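PDB 4D50: deoxyhypusine hydroxylase from Homo sapiens, which hydroxylates the deoxyhypusine side chain of translation initiation factor eIF5A at a diiron centre, completing the formation of hypusine. Local coordinates for residues A[230-234]-A[247-251]; A[260-264]-A[281-285]. The contacts are given in a common frame with arbitrary orientation. Residue numbers count along the deposited sequence, not the author numbering.

Interaction 1. Residues A[230-234]-A[247-251]; sequences LAAAL and CAEAL
Both segments are single turns within longer alpha helices, with phi from -51° to -66° and psi from -40° to -50°; each closes one i to i+4 hydrogen bond, Leu234 N to Leu230 O and Leu251 N to Cys247 O, both 3.0 Å. The N-to-C directions make 142°, so the segments run roughly antiparallel, with a signed crossing angle of -142°, and their axes approach to 8.9 Å. Such closeness is consistent with the small side chains at the interface, four alanines and one cysteine. The nearest CA atoms are those of Leu230 and Cys247, 5.4 Å apart; Leu230 O lies 3.7 Å from Cys247 CB. Side-chain contacts are apolar, none of them a hydrogen bond, and 363 Å² is buried. Leu230 (m, t) spreads over the second helix: CD2 meets Cys247 SG at 3.9 Å, CD1 meets Ala250 CB at 3.9 Å, and CB meets Leu251 CD2 at 3.8 Å. The thiol of Cys247 (chi1 m) also packs on Ala233, SG to CB 3.7 Å. Leu234 is t, p instead, sending CD1 to Ala248 CB and CD2 to Leu251 CD1, each at 3.9 Å. Leu251 (m, t) answers with CD1 3.8 Å from Ala231 CA. The pairing joins HEAT-like repeats 4 and 5 of the helical-repeat fold. Cys247 directly follows the iron ligands His245 and Glu246 on helix 241-254, and its side chain lies about 10 Å from the bound peroxide. Ala231, Ala248 and Leu251 touch helix 257-265, while Leu234 and Ala248 also reach helix 272-289.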
# COMPACT_ATOMS: atom_id res chain seq x y z
N LEU A 230 8.12 -6.32 -13.78
CA LEU A 230 7.72 -5.03 -13.14
C LEU A 230 7.95 -3.85 -14.04
O LEU A 230 7.07 -3.00 -14.22
CB LEU A 230 8.48 -4.81 -11.88
CG LEU A 230 8.06 -5.69 -10.66
CD1 LEU A 230 9.10 -5.57 -9.55
CD2 LEU A 230 6.71 -5.31 -10.15
N ALA A 231 9.08 -3.88 -14.70
CA ALA A 231 9.40 -2.83 -15.72
C ALA A 231 8.50 -2.87 -16.95
O ALA A 231 8.03 -1.82 -17.44
CB ALA A 231 10.83 -2.90 -16.12
N ALA A 232 8.19 -4.06 -17.44
CA ALA A 232 7.20 -4.24 -18.55
C ALA A 232 5.81 -3.73 -18.18
O ALA A 232 5.12 -3.16 -18.97
CB ALA A 232 7.10 -5.68 -18.92
N ALA A 233 5.34 -4.07 -16.99
CA ALA A 233 4.03 -3.53 -16.51
C ALA A 233 4.07 -1.99 -16.48
O ALA A 233 3.12 -1.35 -16.84
CB ALA A 233 3.62 -4.14 -15.16
N LEU A 234 5.10 -1.44 -15.85
CA LEU A 234 5.32 0.04 -15.80
C LEU A 234 5.25 0.64 -17.21
O LEU A 234 4.57 1.65 -17.42
CB LEU A 234 6.59 0.39 -15.03
CG LEU A 234 6.90 1.91 -15.04
CD1 LEU A 234 5.84 2.82 -14.41
CD2 LEU A 234 8.19 2.13 -14.34
N CYS A 247 4.01 -0.80 -9.44
CA CYS A 247 5.15 -1.40 -10.15
C CYS A 247 6.36 -0.45 -10.11
O CYS A 247 7.46 -0.87 -9.81
CB CYS A 247 4.77 -1.81 -11.55
SG CYS A 247 3.72 -3.28 -11.55
N ALA A 248 6.11 0.85 -10.26
CA ALA A 248 7.17 1.82 -10.19
C ALA A 248 7.76 1.86 -8.76
O ALA A 248 9.00 1.91 -8.55
CB ALA A 248 6.63 3.17 -10.57
N GLU A 249 6.89 1.88 -7.75
CA GLU A 249 7.33 1.83 -6.36
C GLU A 249 8.16 0.61 -6.10
O GLU A 249 9.16 0.71 -5.41
CB GLU A 249 6.15 1.83 -5.39
CG GLU A 249 5.59 3.18 -5.02
CD GLU A 249 5.09 3.27 -3.55
OE1 GLU A 249 5.32 2.41 -2.66
OE2 GLU A 249 4.43 4.26 -3.28
N ALA A 250 7.71 -0.57 -6.59
CA ALA A 250 8.49 -1.81 -6.42
C ALA A 250 9.89 -1.73 -7.01
O ALA A 250 10.89 -2.11 -6.39
CB ALA A 250 7.70 -2.99 -6.97
N LEU A 251 9.95 -1.15 -8.19
CA LEU A 251 11.22 -0.93 -8.89
C LEU A 251 12.10 0.01 -8.04
O LEU A 251 13.34 -0.21 -7.94
CB LEU A 251 11.01 -0.33 -10.30
CG LEU A 251 10.45 -1.38 -11.26
CD1 LEU A 251 9.97 -0.81 -12.59
CD2 LEU A 251 11.47 -2.47 -11.48

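Interaction 2. Residues A[260-264]-A[281-285]; sequences LAALQ and ALDMY. With GAI (guanidine), chain F.
A methyl group seated squarely on an aromatic ring distinguishes this contact: Leu260 CD1 lies 3.4 Å from the centroid of the Tyr285 ring and 1° off its normal, a CH-pi interaction over the face. Both segments are alpha-helical (phi -54° to -72°, psi -34° to -46°), with i to i+4 hydrogen bonds Gln264 N to Leu260 O and Tyr285 N to Ala281 O, both 3.1 Å. Their directions make 135° (signed crossing -135°), their axes approach to 10.5 Å, and the nearest CA atoms, of Leu260 and Leu282, lie 6.9 Å apart. Leu260, Leu263 and Leu282 are m, t; Tyr285 has chi1 t. Leu282 CD2 reaches Leu260 O at 3.8 Å and Leu263 CB at 4.0 Å, while Leu263 CD1 packs on Ala281 CB at 3.8 Å. Gln264 NE2 lies 3.6 Å from Leu282 CD1. Guanidine hydrogen-bonds from N1 to Asp283 OD1 (2.7 Å) and weakly from N3 to the same oxygen (2.8 Å). Roughly antiparallel packing, here of helices 257-265 and 272-289, is typical of HEAT-repeat arrays.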
# COMPACT_ATOMS: atom_id res chain seq x y z
N LEU A 260 16.27 1.59 -11.83
CA LEU A 260 16.54 3.02 -11.97
C LEU A 260 16.43 3.53 -13.40
O LEU A 260 15.87 4.58 -13.62
CB LEU A 260 17.93 3.38 -11.32
CG LEU A 260 18.06 3.06 -9.81
CD1 LEU A 260 19.49 3.17 -9.20
CD2 LEU A 260 17.10 3.83 -8.94
N ALA A 261 16.91 2.79 -14.41
CA ALA A 261 16.72 3.19 -15.81
C ALA A 261 15.26 3.18 -16.22
O ALA A 261 14.81 4.08 -16.93
CB ALA A 261 17.54 2.31 -16.75
N ALA A 262 14.48 2.17 -15.78
CA ALA A 262 13.04 2.13 -16.12
C ALA A 262 12.26 3.28 -15.51
O ALA A 262 11.36 3.83 -16.12
CB ALA A 262 12.41 0.78 -15.72
N LEU A 263 12.56 3.61 -14.27
CA LEU A 263 11.90 4.72 -13.61
C LEU A 263 12.24 6.05 -14.36
O LEU A 263 11.39 6.90 -14.52
CB LEU A 263 12.38 4.83 -12.17
CG LEU A 263 12.00 3.64 -11.29
CD1 LEU A 263 12.79 3.54 -10.01
CD2 LEU A 263 10.54 3.82 -11.02
N GLN A 264 13.49 6.24 -14.75
CA GLN A 264 13.84 7.51 -15.45
C GLN A 264 13.06 7.55 -16.74
O GLN A 264 12.64 8.60 -17.17
CB GLN A 264 15.35 7.59 -15.73
CG GLN A 264 15.84 8.76 -16.58
CD GLN A 264 15.50 10.08 -15.96
OE1 GLN A 264 15.31 11.09 -16.66
NE2 GLN A 264 15.40 10.10 -14.64
N ALA A 281 10.91 7.69 -6.15
CA ALA A 281 11.82 6.52 -6.16
C ALA A 281 13.25 6.96 -6.51
O ALA A 281 14.22 6.58 -5.80
CB ALA A 281 11.32 5.44 -7.12
N LEU A 282 13.35 7.79 -7.55
CA LEU A 282 14.67 8.30 -7.96
C LEU A 282 15.26 9.19 -6.89
O LEU A 282 16.44 9.09 -6.63
CB LEU A 282 14.58 8.99 -9.30
CG LEU A 282 14.26 8.06 -10.49
CD1 LEU A 282 13.81 8.82 -11.71
CD2 LEU A 282 15.37 7.07 -10.84
N ASP A 283 14.45 10.07 -6.28
CA ASP A 283 14.92 10.94 -5.21
C ASP A 283 15.41 10.16 -4.03
O ASP A 283 16.39 10.56 -3.43
CB ASP A 283 13.87 11.97 -4.75
CG ASP A 283 13.62 13.09 -5.77
OD1 ASP A 283 14.30 13.22 -6.79
OD2 ASP A 283 12.63 13.81 -5.59
N MET A 284 14.81 9.01 -3.74
CA MET A 284 15.27 8.23 -2.59
C MET A 284 16.62 7.61 -2.89
O MET A 284 17.48 7.50 -2.02
CB MET A 284 14.25 7.20 -2.16
CG MET A 284 12.93 7.85 -1.74
SD MET A 284 13.02 8.98 -0.36
CE MET A 284 11.38 9.76 -0.31
N TYR A 285 16.80 7.17 -4.12
CA TYR A 285 18.09 6.60 -4.53
C TYR A 285 19.18 7.65 -4.45
O TYR A 285 20.27 7.38 -3.92
CB TYR A 285 18.04 6.01 -5.91
CG TYR A 285 19.41 5.59 -6.39
CD1 TYR A 285 20.06 4.56 -5.79
CD2 TYR A 285 20.09 6.33 -7.38
CE1 TYR A 285 21.34 4.20 -6.18
CE2 TYR A 285 21.37 5.99 -7.76
CZ TYR A 285 21.97 4.92 -7.17
OH TYR A 285 23.22 4.52 -7.54
C GAI F . 15.04 12.31 -9.58
N1 GAI F . 15.91 12.21 -8.66
N2 GAI F . 15.47 12.28 -10.82
N3 GAI F . 13.73 12.42 -9.36

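How the interactions relate
Interactions 1 and 2 follow one another along the C-terminal HEAT-like array and use four different helices, 227-235 with 241-254 and 257-265 with 272-289; helix 257-265 follows 241-254 in the chain. Their centres are 11 Å apart and they meet directly: Leu263 CD2 lies 3.5 Å from Ala248 O, and Ala231 CB is 4.0 Å from Ala262 CB. Interaction 1 is the more interior, with seven of eight touching residues buried, against two of six for interaction 2. The closer axes of interaction 1 (8.9 against 10.5 Å) are consistent with its small residues, whereas interaction 2 adds an aromatic face and an amide edge; Asp283 takes no part in that helix contact and binds guanidine beside it.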